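PDB 6L0A: dihydroorotase from Saccharomyces cerevisiae S288C, which catalyses the zinc-dependent, reversible interconversion of N-carbamoyl-L-aspartate and dihydroorotate, the third step of de novo pyrimidine biosynthesis. Local coordinates for residues C[182-187]-C[239-244]; C[43-48]-C[105-110]. All coordinates share one frame; numbering follows the deposited sequence.

Interaction 1 (C[182-187]-C[239-244]); sequences TSESAI and KKALVK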
loop_
_atom_site.group_PDB
_atom_site.type_symbol
_atom_site.label_atom_id
_atom_site.label_comp_id
_atom_site.label_asym_id
_atom_site.label_seq_id
_atom_site.Cartn_x
_atom_site.Cartn_y
_atom_site.Cartn_z
ATOM N N THR C 182 -10.127 -4.504 -10.948
ATOM C CA THR C 182 -9.991 -4.358 -9.510
ATOM C C THR C 182 -10.958 -3.374 -8.880
ATOM O O THR C 182 -10.952 -3.251 -7.657
ATOM C CB THR C 182 -8.565 -3.926 -9.155
ATOM O OG1 THR C 182 -8.277 -2.691 -9.828
ATOM C CG2 THR C 182 -7.581 -4.989 -9.567
ATOM N N SER C 183 -11.768 -2.659 -9.663
ATOM C CA SER C 183 -12.584 -1.580 -9.122
ATOM C C SER C 183 -14.052 -1.773 -9.468
ATOM O O SER C 183 -14.395 -2.333 -10.514
ATOM C CB SER C 183 -12.118 -0.224 -9.647
ATOM O OG SER C 183 -12.382 -0.101 -11.032
ATOM N N GLU C 184 -14.921 -1.307 -8.566
ATOM C CA GLU C 184 -16.348 -1.279 -8.866
ATOM C C GLU C 184 -16.620 -0.484 -10.130
ATOM O O GLU C 184 -17.495 -0.854 -10.928
ATOM C CB GLU C 184 -17.132 -0.689 -7.692
ATOM C CG GLU C 184 -18.613 -0.589 -7.996
ATOM C CD GLU C 184 -19.423 0.014 -6.871
ATOM O OE1 GLU C 184 -19.014 1.064 -6.339
ATOM O OE2 GLU C 184 -20.466 -0.576 -6.521
ATOM N N SER C 185 -15.882 0.614 -10.329
ATOM C CA SER C 185 -16.074 1.422 -11.527
ATOM C C SER C 185 -15.872 0.591 -12.783
ATOM O O SER C 185 -16.648 0.702 -13.740
ATOM C CB SER C 185 -15.123 2.620 -11.524
ATOM O OG SER C 185 -15.524 3.566 -10.554
ATOM N N ALA C 186 -14.828 -0.246 -12.804
ATOM C CA ALA C 186 -14.579 -1.069 -13.981
ATOM C C ALA C 186 -15.682 -2.098 -14.177
ATOM O O ALA C 186 -16.107 -2.338 -15.315
ATOM C CB ALA C 186 -13.223 -1.764 -13.874
ATOM N N ILE C 187 -16.150 -2.722 -13.088
ATOM C CA ILE C 187 -17.228 -3.709 -13.198
ATOM C C ILE C 187 -18.465 -3.073 -13.826
ATOM O O ILE C 187 -19.084 -3.640 -14.738
ATOM C CB ILE C 187 -17.550 -4.320 -11.822
ATOM C CG1 ILE C 187 -16.378 -5.152 -11.291
ATOM C CG2 ILE C 187 -18.799 -5.197 -11.901
ATOM C CD1 ILE C 187 -15.781 -6.116 -12.319
ATOM N N LYS C 239 -13.803 -4.851 -3.672
ATOM C CA LYS C 239 -13.781 -6.303 -3.565
ATOM C C LYS C 239 -15.196 -6.877 -3.584
ATOM O O LYS C 239 -15.429 -7.940 -4.177
ATOM C CB LYS C 239 -13.040 -6.743 -2.305
ATOM C CG LYS C 239 -13.028 -8.253 -2.139
ATOM C CD LYS C 239 -12.175 -8.696 -0.961
ATOM C CE LYS C 239 -13.020 -8.849 0.288
ATOM N NZ LYS C 239 -12.291 -9.642 1.311
ATOM N N LYS C 240 -16.155 -6.179 -2.951
ATOM C CA LYS C 240 -17.551 -6.618 -2.983
ATOM C C LYS C 240 -18.064 -6.707 -4.412
ATOM O O LYS C 240 -18.728 -7.686 -4.779
ATOM C CB LYS C 240 -18.436 -5.669 -2.160
ATOM C CG LYS C 240 -19.916 -5.549 -2.637
ATOM C CD LYS C 240 -20.881 -5.319 -1.460
ATOM C CE LYS C 240 -22.171 -4.545 -1.828
ATOM N NZ LYS C 240 -22.643 -4.679 -3.246
ATOM N N ALA C 241 -17.781 -5.683 -5.230
ATOM C CA ALA C 241 -18.227 -5.689 -6.617
ATOM C C ALA C 241 -17.557 -6.808 -7.404
ATOM O O ALA C 241 -18.201 -7.447 -8.243
ATOM C CB ALA C 241 -17.950 -4.334 -7.275
ATOM N N LEU C 242 -16.260 -7.056 -7.157
ATOM C CA LEU C 242 -15.556 -8.097 -7.904
ATOM C C LEU C 242 -16.106 -9.480 -7.588
ATOM O O LEU C 242 -16.267 -10.308 -8.488
ATOM C CB LEU C 242 -14.057 -8.071 -7.596
ATOM C CG LEU C 242 -13.321 -6.754 -7.835
ATOM C CD1 LEU C 242 -11.876 -6.874 -7.389
ATOM C CD2 LEU C 242 -13.364 -6.367 -9.304
ATOM N N VAL C 243 -16.338 -9.772 -6.305
ATOM C CA VAL C 243 -16.838 -11.093 -5.941
ATOM C C VAL C 243 -18.229 -11.307 -6.528
ATOM O O VAL C 243 -18.530 -12.386 -7.054
ATOM C CB VAL C 243 -16.809 -11.277 -4.411
ATOM C CG1 VAL C 243 -17.618 -12.493 -4.005
ATOM C CG2 VAL C 243 -15.358 -11.438 -3.928
ATOM N N LYS C 244 -19.078 -10.269 -6.507
ATOM C CA LYS C 244 -20.418 -10.400 -7.077
ATOM C C LYS C 244 -20.359 -10.617 -8.584
ATOM O O LYS C 244 -21.150 -11.392 -9.139
ATOM C CB LYS C 244 -21.274 -9.170 -6.749
ATOM C CG LYS C 244 -21.994 -9.251 -5.397
ATOM C CD LYS C 244 -23.205 -8.310 -5.330
ATOM C CE LYS C 244 -24.522 -9.087 -5.286
ATOM N NZ LYS C 244 -24.775 -9.736 -3.962
#
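L242 and I187 form the apolar centre of this contact between the start of helix 184-193 and the middle of helix 236-246. Their side chains cross at about a right angle, and CD2 of L242 lies 3.8 Å from CG1 of I187, with CD1 of I187 also within van der Waals range. The two methyls of L242 divide the work: CD2 faces I187 and the backbone just before the helix, while CD1 packs on the main chain of T182, 3.7 Å from its O. A241 fills the tightest approach of the backbones, its CB 3.8 Å from both CA and CB of E184, and CG of E184 lies alongside the same methyl.

Several polar groups beside this apolar seam find partners outside the two segments. S183 is the N-cap of helix 184-193: its OG accepts from A186 N at 3.0 Å and also bonds E157. T182 OG1 is held by E157 and K234. E184 stretches past A241, its CG anti to the backbone N (chi1 177°), and OE1 bonds N237; its backbone N bonds D238, so the two helices are also tied through the first turn of helix 236-246.

The contact joins two helices on the outside of the TIM barrel: helix 184-193, which follows strand 175-178, and helix 236-246, which precedes strand 253-255. Its chemistry, methyl groups of A241 and L242 against side-chain methylenes and the main chain of T182, with hydrogen bonds placed at the periphery, implies a fit by shape, beside the chain that leads on from the zinc ligand H180.

Interaction 2 (C[43-48]-C[105-110]); sequences NLQPPI and TTNSAA. With LMR ((2S)-2-hydroxybutanedioic acid), chain M.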
loop_
_atom_site.group_PDB
_atom_site.type_symbol
_atom_site.label_atom_id
_atom_site.label_comp_id
_atom_site.label_asym_id
_atom_site.label_seq_id
_atom_site.Cartn_x
_atom_site.Cartn_y
_atom_site.Cartn_z
ATOM N N ASN C 43 5.440 -10.516 -21.291
ATOM C CA ASN C 43 6.324 -9.476 -20.762
ATOM C C ASN C 43 7.627 -10.103 -20.249
ATOM O O ASN C 43 8.025 -9.980 -19.092
ATOM C CB ASN C 43 5.607 -8.661 -19.688
ATOM C CG ASN C 43 5.195 -9.491 -18.495
ATOM O OD1 ASN C 43 4.989 -10.706 -18.607
ATOM N ND2 ASN C 43 5.074 -8.839 -17.328
ATOM N N LEU C 44 8.301 -10.793 -21.172
ATOM C CA LEU C 44 9.649 -11.281 -20.938
ATOM C C LEU C 44 10.663 -10.153 -21.145
ATOM O O LEU C 44 10.319 -9.017 -21.507
ATOM C CB LEU C 44 9.953 -12.453 -21.870
ATOM C CG LEU C 44 8.945 -13.611 -21.907
ATOM C CD1 LEU C 44 9.465 -14.778 -22.744
ATOM C CD2 LEU C 44 8.637 -14.078 -20.516
ATOM N N GLN C 45 11.933 -10.485 -20.906
ATOM C CA GLN C 45 13.070 -9.627 -21.222
ATOM C C GLN C 45 13.921 -10.333 -22.271
ATOM O O GLN C 45 14.567 -11.343 -21.954
ATOM C CB GLN C 45 13.909 -9.334 -19.978
ATOM C CG GLN C 45 13.223 -8.484 -18.915
ATOM C CD GLN C 45 14.199 -8.034 -17.835
ATOM O OE1 GLN C 45 15.420 -8.123 -18.007
ATOM N NE2 GLN C 45 13.670 -7.552 -16.719
ATOM N N PRO C 46 13.923 -9.886 -23.531
ATOM C CA PRO C 46 13.086 -8.825 -24.082
ATOM C C PRO C 46 11.658 -9.313 -24.254
ATOM O O PRO C 46 11.443 -10.527 -24.202
ATOM C CB PRO C 46 13.729 -8.534 -25.450
ATOM C CG PRO C 46 14.986 -9.319 -25.479
ATOM C CD PRO C 46 14.795 -10.464 -24.568
ATOM N N PRO C 47 10.718 -8.388 -24.452
ATOM C CA PRO C 47 9.319 -8.787 -24.650
ATOM C C PRO C 47 9.167 -9.619 -25.909
ATOM O O PRO C 47 9.937 -9.488 -26.865
ATOM C CB PRO C 47 8.577 -7.452 -24.788
ATOM C CG PRO C 47 9.654 -6.441 -25.134
ATOM C CD PRO C 47 10.885 -6.926 -24.435
ATOM N N ILE C 48 8.140 -10.462 -25.918
ATOM C CA ILE C 48 7.878 -11.309 -27.078
ATOM C C ILE C 48 7.235 -10.463 -28.168
ATOM O O ILE C 48 6.046 -10.139 -28.098
ATOM C CB ILE C 48 6.978 -12.494 -26.727
ATOM C CG1 ILE C 48 7.529 -13.253 -25.525
ATOM C CG2 ILE C 48 6.833 -13.376 -27.964
ATOM C CD1 ILE C 48 6.669 -14.446 -25.151
ATOM N N THR C 105 3.976 -1.695 -14.400
ATOM C CA THR C 105 4.119 -2.996 -13.758
ATOM C C THR C 105 5.373 -3.705 -14.276
ATOM O O THR C 105 6.225 -3.106 -14.939
ATOM C CB THR C 105 2.843 -3.822 -13.963
ATOM O OG1 THR C 105 2.905 -4.997 -13.151
ATOM C CG2 THR C 105 2.662 -4.207 -15.423
ATOM N N THR C 106 5.486 -4.990 -13.945
ATOM C CA THR C 106 6.677 -5.773 -14.262
ATOM C C THR C 106 6.971 -5.785 -15.756
ATOM O O THR C 106 6.104 -6.103 -16.573
ATOM C CB THR C 106 6.495 -7.208 -13.775
ATOM O OG1 THR C 106 6.143 -7.196 -12.386
ATOM C CG2 THR C 106 7.768 -8.022 -13.997
ATOM N N ASN C 107 8.226 -5.490 -16.105
ATOM C CA ASN C 107 8.692 -5.554 -17.493
ATOM C C ASN C 107 7.759 -4.801 -18.436
ATOM O O ASN C 107 7.417 -5.279 -19.521
ATOM C CB ASN C 107 8.865 -7.004 -17.943
ATOM C CG ASN C 107 10.003 -7.692 -17.225
ATOM O OD1 ASN C 107 10.834 -7.028 -16.597
ATOM N ND2 ASN C 107 10.052 -9.029 -17.308
ATOM N N SER C 108 7.339 -3.609 -18.011
ATOM C CA SER C 108 6.452 -2.763 -18.788
ATOM C C SER C 108 7.175 -1.555 -19.370
ATOM O O SER C 108 6.531 -0.682 -19.954
ATOM C CB SER C 108 5.270 -2.292 -17.925
ATOM O OG SER C 108 5.704 -1.409 -16.899
ATOM N N ALA C 109 8.498 -1.474 -19.212
ATOM C CA ALA C 109 9.199 -0.260 -19.622
ATOM C C ALA C 109 9.104 -0.044 -21.127
ATOM O O ALA C 109 9.139 1.101 -21.593
ATOM C CB ALA C 109 10.659 -0.314 -19.168
ATOM N N ALA C 110 8.979 -1.122 -21.895
ATOM C CA ALA C 110 8.798 -1.063 -23.338
ATOM C C ALA C 110 7.334 -0.864 -23.754
ATOM O O ALA C 110 7.031 -0.952 -24.946
ATOM C CB ALA C 110 9.355 -2.341 -23.978
HETATM C C1 LMR M . 1.164 -7.615 -13.829
HETATM O O1A LMR M . 0.274 -8.334 -14.356
HETATM O O1B LMR M . 0.893 -6.405 -13.680
HETATM C C2 LMR M . 2.543 -8.159 -13.387
HETATM O O2 LMR M . 2.827 -8.066 -12.005
HETATM C C3 LMR M . 2.608 -9.635 -13.596
HETATM C C4 LMR M . 4.105 -9.820 -13.683
HETATM O O4A LMR M . 4.879 -9.645 -12.679
HETATM O O4B LMR M . 4.493 -10.131 -14.816
HETATM O O HOH W 1 9.437 -6.471 -21.273
#
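The amide of N107 donates from ND2 to N43 O at 2.9 Å, nearly straight, with the acceptor in the plane of the N107 amide. ND2 of N43 donates to the carbonyl of the preceding residue, T106 O, at 3.0 Å, approaching from well above the plane of that carbonyl. The other end of the N107 amide, OD1, accepts from Q45 NE2 at 2.9 Å. Here the side chains cross at about a right angle and the two amide planes stand 67° apart; the donor sits above the plane of the N107 side-chain carbonyl. Both ends of the N107 amide are thus engaged, which fixes its rotation.

A water completes the junction, donating to L44 O and to N107 O; the latter also receives a bond from Y75 OH. Within 105-110, residues T105 to S108 form a type II beta turn, in which T105 O accepts a weak backbone bond from S108 N and a bond from S108 OG. P47 and A110 add a light apolar touch at the edge.

The turn and N43 together grip the bound malate. N43 ND2 uses its second N-H on malate O4B at 2.9 Å, almost linear at 172°. T106 OG1 donates to O4A of the same carboxylate at 2.8 Å, and T105 OG1 to O1B of the other at 2.5 Å. R18 also bonds the ligand. T106 O therefore serves as second shell, helping to position N43. Two loops on the catalytic face of a TIM barrel, supplying asparagine and threonine donors to ligand carboxylates beside the zinc ions, are consistent with the substrate pocket of a class II dihydroorotase.

How the interactions relate
Interactions 1 and 2 occupy different places in the same barrel, with centres 27 Å apart and no atoms touching. The 182-187/239-244 contact is the more buried and joins two helices by apolar packing, its polar groups served mostly by residues outside the pair. The 43-48/105-110 contact is partly buried, joins two irregular loops, and relies on direct side-chain hydrogen bonds, a bridging water and the bound malate. They hold no element in common. Both nevertheless lie near the metal centre: N43 is about 6 Å from a zinc ion by its side chain, and T182 about 9 Å, the first within the ligand pocket and the second two residues after the zinc ligand H180 in the chain.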